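Local atomic coordinates of conserved hypothetical alanine and leucine RICH protein (Mycobacterium tuberculosis, PDB entry 2WAM), a protein that is of unknown function but belongs to the PAC2 family and represents a duplicated gene family of actinobacteria. Residues A86-D94 with Q268-E276. Residues are numbered along the deposited sequence; the frame is centred on the assembly and turned at random.
Sequences AAHLKAALD and QLPLAVLAE
The carbonyl oxygen of Pro-270 accepts a hydrogen bond from the imidazole of His-88, with NE2 and O 2.9 Å apart and an N-H...O angle of 159°. The oxygen lies near the ring plane, where the N-H points, and the donor nitrogen is tilted 19° from the carbonyl plane. Histidine suits this site because it combines an N-H donor at its edge with flat pi faces that aliphatic groups can cover: with CG anti to the backbone N (chi1 -180°), its ring reaches from helix 81-92 to the turn that leads into helix 272-289. CB of Leu-274, in the first turn of helix 272-289, sits over the centre of one face in a CH-pi contact, 3.8 Å from the ring centroid, while CB of Ala-92, one helical turn on from His-88, lies against the opposite face toward the rim. CD2 of Leu-271 reaches CD2 of His-88 at 3.8 Å.

Where helix 81-92 ends, Leu-93 sets CD2 against the proline ring, 3.7 Å from CD of Pro-270; the rigid ring presents CG and CD together to this one methyl. The other methyl, CD1, meets CD2 of Leu-269 at 3.9 Å, so the branched Leu-93 serves two neighbours at once. CD2 of Leu-89 touches the same Leu-269 methyl at 4.0 Å. Phe-144 of strand 143-148 packs on both Leu-93 and Leu-269, joining this cluster to the central sheet.

Bonded at its edge and sandwiched between two aliphatic carbons, the imidazole is probably restrained from turning, and the bond requires a hydrogen on NE2.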
ATOM      1  N   ALA A  86     -21.938  10.976  25.228  1.00 30.41           N
ATOM      2  CA  ALA A  86     -21.081  11.503  24.173  1.00 22.97           C
ATOM      3  C   ALA A  86     -21.793  12.614  23.405  1.00 29.91           C
ATOM      4  O   ALA A  86     -21.191  13.633  23.052  1.00 36.54           O
ATOM      5  CB  ALA A  86     -20.662  10.399  23.247  1.00 18.29           C
ATOM      6  N   ALA A  87     -23.085  12.423  23.163  1.00 23.33           N
ATOM      7  CA  ALA A  87     -23.857  13.386  22.384  1.00 33.56           C
ATOM      8  C   ALA A  87     -23.971  14.691  23.146  1.00 34.36           C
ATOM      9  O   ALA A  87     -23.960  15.772  22.555  1.00 36.63           O
ATOM     10  CB  ALA A  87     -25.254  12.835  22.050  1.00 18.16           C
ATOM     11  N   HIS A  88     -24.081  14.584  24.466  1.00 27.94           N
ATOM     12  CA  HIS A  88     -24.258  15.773  25.277  1.00 22.68           C
ATOM     13  C   HIS A  88     -23.008  16.620  25.328  1.00 28.68           C
ATOM     14  O   HIS A  88     -23.069  17.829  25.131  1.00 28.67           O
ATOM     15  CB  HIS A  88     -24.727  15.461  26.692  1.00 22.88           C
ATOM     16  CG  HIS A  88     -24.912  16.692  27.516  1.00 31.62           C
ATOM     17  ND1 HIS A  88     -25.927  17.594  27.280  1.00 26.14           N
ATOM     18  CD2 HIS A  88     -24.175  17.205  28.531  1.00 28.59           C
ATOM     19  CE1 HIS A  88     -25.819  18.598  28.130  1.00 36.02           C
ATOM     20  NE2 HIS A  88     -24.764  18.387  28.898  1.00 28.32           N
ATOM     21  N   LEU A  89     -21.873  15.988  25.601  1.00 34.85           N
ATOM     22  CA  LEU A  89     -20.599  16.690  25.547  1.00 34.29           C
ATOM     23  C   LEU A  89     -20.426  17.432  24.215  1.00 30.04           C
ATOM     24  O   LEU A  89     -20.147  18.622  24.199  1.00 33.65           O
ATOM     25  CB  LEU A  89     -19.429  15.728  25.779  1.00 25.22           C
ATOM     26  CG  LEU A  89     -19.312  15.079  27.158  1.00 25.31           C
ATOM     27  CD1 LEU A  89     -18.160  14.067  27.187  1.00 20.50           C
ATOM     28  CD2 LEU A  89     -19.135  16.137  28.222  1.00 19.44           C
ATOM     29  N   LYS A  90     -20.594  16.731  23.100  1.00 28.61           N
ATOM     30  CA  LYS A  90     -20.411  17.359  21.796  1.00 32.17           C
ATOM     31  C   LYS A  90     -21.389  18.519  21.531  1.00 31.29           C
ATOM     32  O   LYS A  90     -21.053  19.465  20.828  1.00 27.54           O
ATOM     33  CB  LYS A  90     -20.500  16.318  20.686  1.00 27.55           C
ATOM     34  CG  LYS A  90     -19.454  15.224  20.786  1.00 31.66           C
ATOM     35  CD  LYS A  90     -19.924  13.925  20.120  1.00 29.70           C
ATOM     36  CE  LYS A  90     -19.960  14.059  18.614  1.00 38.15           C
ATOM     37  NZ  LYS A  90     -20.877  13.066  18.001  1.00 44.18           N
ATOM     38  N   ALA A  91     -22.582  18.446  22.111  1.00 32.77           N
ATOM     39  CA  ALA A  91     -23.626  19.452  21.903  1.00 37.94           C
ATOM     40  C   ALA A  91     -23.492  20.670  22.826  1.00 38.58           C
ATOM     41  O   ALA A  91     -23.871  21.776  22.469  1.00 31.91           O
ATOM     42  CB  ALA A  91     -24.998  18.809  22.090  1.00 35.56           C
ATOM     43  N   ALA A  92     -22.952  20.449  24.016  1.00 35.78           N
ATOM     44  CA  ALA A  92     -22.922  21.465  25.048  1.00 30.91           C
ATOM     45  C   ALA A  92     -21.600  22.240  25.117  1.00 33.09           C
ATOM     46  O   ALA A  92     -21.560  23.353  25.634  1.00 31.89           O
ATOM     47  CB  ALA A  92     -23.255  20.836  26.406  1.00 23.05           C
ATOM     48  N   LEU A  93     -20.527  21.661  24.583  1.00 35.25           N
ATOM     49  CA  LEU A  93     -19.201  22.285  24.622  1.00 23.28           C
ATOM     50  C   LEU A  93     -18.603  22.521  23.240  1.00 31.76           C
ATOM     51  O   LEU A  93     -18.982  21.857  22.275  1.00 41.79           O
ATOM     52  CB  LEU A  93     -18.259  21.427  25.445  1.00 22.45           C
ATOM     53  CG  LEU A  93     -18.598  21.386  26.934  1.00 30.67           C
ATOM     54  CD1 LEU A  93     -17.796  20.302  27.590  1.00 19.76           C
ATOM     55  CD2 LEU A  93     -18.357  22.748  27.616  1.00 27.87           C
ATOM     56  N   ASP A  94     -17.679  23.476  23.143  1.00 32.64           N
ATOM     57  CA  ASP A  94     -16.971  23.733  21.888  1.00 36.85           C
ATOM     58  C   ASP A  94     -16.232  22.477  21.436  1.00 36.23           C
ATOM     59  O   ASP A  94     -15.414  21.934  22.172  1.00 37.66           O
ATOM     60  CB  ASP A  94     -15.981  24.894  22.041  1.00 46.27           C
ATOM     61  CG  ASP A  94     -16.657  26.267  21.972  1.00 58.05           C
ATOM     62  OD1 ASP A  94     -17.885  26.320  21.724  1.00 58.88           O
ATOM     63  OD2 ASP A  94     -15.955  27.298  22.166  1.00 54.79           O
ATOM     64  N   GLN A 268     -15.045  20.930  34.310  1.00 35.19           N
ATOM     65  CA  GLN A 268     -16.314  21.560  34.596  1.00 39.08           C
ATOM     66  C   GLN A 268     -17.226  21.304  33.408  1.00 39.52           C
ATOM     67  O   GLN A 268     -17.030  21.855  32.326  1.00 36.55           O
ATOM     68  CB  GLN A 268     -16.134  23.052  34.878  1.00 40.64           C
ATOM     69  CG  GLN A 268     -15.266  23.316  36.085  1.00 51.57           C
ATOM     70  CD  GLN A 268     -15.505  24.677  36.710  1.00 64.15           C
ATOM     71  OE1 GLN A 268     -16.521  25.328  36.457  1.00 64.88           O
ATOM     72  NE2 GLN A 268     -14.566  25.112  37.539  1.00 66.51           N
ATOM     73  N   LEU A 269     -18.217  20.444  33.616  1.00 36.40           N
ATOM     74  CA  LEU A 269     -19.096  20.033  32.535  1.00 33.42           C
ATOM     75  C   LEU A 269     -20.506  20.580  32.750  1.00 40.36           C
ATOM     76  O   LEU A 269     -21.092  20.371  33.811  1.00 44.40           O
ATOM     77  CB  LEU A 269     -19.087  18.505  32.418  1.00 30.07           C
ATOM     78  CG  LEU A 269     -17.710  17.845  32.199  1.00 28.17           C
ATOM     79  CD1 LEU A 269     -17.780  16.312  32.194  1.00 23.51           C
ATOM     80  CD2 LEU A 269     -17.078  18.350  30.912  1.00 20.69           C
ATOM     81  N   PRO A 270     -21.040  21.316  31.750  1.00 38.00           N
ATOM     82  CA  PRO A 270     -22.377  21.918  31.866  1.00 32.14           C
ATOM     83  C   PRO A 270     -23.463  20.884  31.631  1.00 35.34           C
ATOM     84  O   PRO A 270     -23.792  20.595  30.486  1.00 42.51           O
ATOM     85  CB  PRO A 270     -22.399  22.960  30.743  1.00 31.10           C
ATOM     86  CG  PRO A 270     -21.415  22.457  29.736  1.00 33.60           C
ATOM     87  CD  PRO A 270     -20.371  21.673  30.483  1.00 30.23           C
ATOM     88  N   LEU A 271     -24.036  20.363  32.708  1.00 37.55           N
ATOM     89  CA  LEU A 271     -24.912  19.203  32.623  1.00 34.58           C
ATOM     90  C   LEU A 271     -26.385  19.540  32.745  1.00 30.05           C
ATOM     91  O   LEU A 271     -27.220  18.641  32.694  1.00 32.56           O
ATOM     92  CB  LEU A 271     -24.528  18.170  33.692  1.00 31.04           C
ATOM     93  CG  LEU A 271     -23.118  17.587  33.571  1.00 27.92           C
ATOM     94  CD1 LEU A 271     -22.970  16.377  34.467  1.00 25.57           C
ATOM     95  CD2 LEU A 271     -22.808  17.232  32.119  1.00 27.52           C
ATOM     96  N   ALA A 272     -26.701  20.826  32.893  1.00 29.07           N
ATOM     97  CA  ALA A 272     -28.072  21.266  33.173  1.00 33.06           C
ATOM     98  C   ALA A 272     -29.133  20.682  32.234  1.00 36.75           C
ATOM     99  O   ALA A 272     -30.140  20.143  32.685  1.00 34.37           O
ATOM    100  CB  ALA A 272     -28.159  22.796  33.191  1.00 40.71           C
ATOM    101  N   VAL A 273     -28.903  20.792  30.931  1.00 29.26           N
ATOM    102  CA  VAL A 273     -29.884  20.348  29.951  1.00 33.39           C
ATOM    103  C   VAL A 273     -30.083  18.822  29.998  1.00 32.20           C
ATOM    104  O   VAL A 273     -31.182  18.307  29.809  1.00 32.82           O
ATOM    105  CB  VAL A 273     -29.494  20.844  28.532  1.00 35.33           C
ATOM    106  CG1 VAL A 273     -30.388  20.223  27.466  1.00 26.27           C
ATOM    107  CG2 VAL A 273     -29.559  22.370  28.483  1.00 30.45           C
ATOM    108  N   LEU A 274     -29.010  18.105  30.278  1.00 32.14           N
ATOM    109  CA  LEU A 274     -29.066  16.656  30.361  1.00 35.05           C
ATOM    110  C   LEU A 274     -29.799  16.231  31.628  1.00 36.58           C
ATOM    111  O   LEU A 274     -30.522  15.239  31.635  1.00 42.06           O
ATOM    112  CB  LEU A 274     -27.641  16.093  30.342  1.00 30.59           C
ATOM    113  CG  LEU A 274     -27.429  14.601  30.552  1.00 30.16           C
ATOM    114  CD1 LEU A 274     -27.947  13.828  29.356  1.00 22.74           C
ATOM    115  CD2 LEU A 274     -25.944  14.321  30.794  1.00 39.60           C
ATOM    116  N   ALA A 275     -29.606  16.992  32.700  1.00 31.47           N
ATOM    117  CA  ALA A 275     -30.272  16.719  33.970  1.00 37.64           C
ATOM    118  C   ALA A 275     -31.773  16.911  33.819  1.00 39.98           C
ATOM    119  O   ALA A 275     -32.578  16.131  34.353  1.00 37.23           O
ATOM    120  CB  ALA A 275     -29.734  17.628  35.050  1.00 30.72           C
ATOM    121  N   GLU A 276     -32.135  17.955  33.079  1.00 38.11           N
ATOM    122  CA  GLU A 276     -33.527  18.231  32.763  1.00 34.35           C
ATOM    123  C   GLU A 276     -34.133  17.037  32.047  1.00 37.35           C
ATOM    124  O   GLU A 276     -35.215  16.567  32.405  1.00 38.81           O
ATOM    125  CB  GLU A 276     -33.646  19.483  31.895  1.00 34.83           C
ATOM    126  CG  GLU A 276     -35.065  19.981  31.733  1.00 48.71           C
ATOM    127  CD  GLU A 276     -35.624  20.601  33.010  1.00 68.31           C
ATOM    128  OE1 GLU A 276     -36.722  21.201  32.940  1.00 77.48           O
ATOM    129  OE2 GLU A 276     -34.971  20.496  34.074  1.00 63.21           O
TER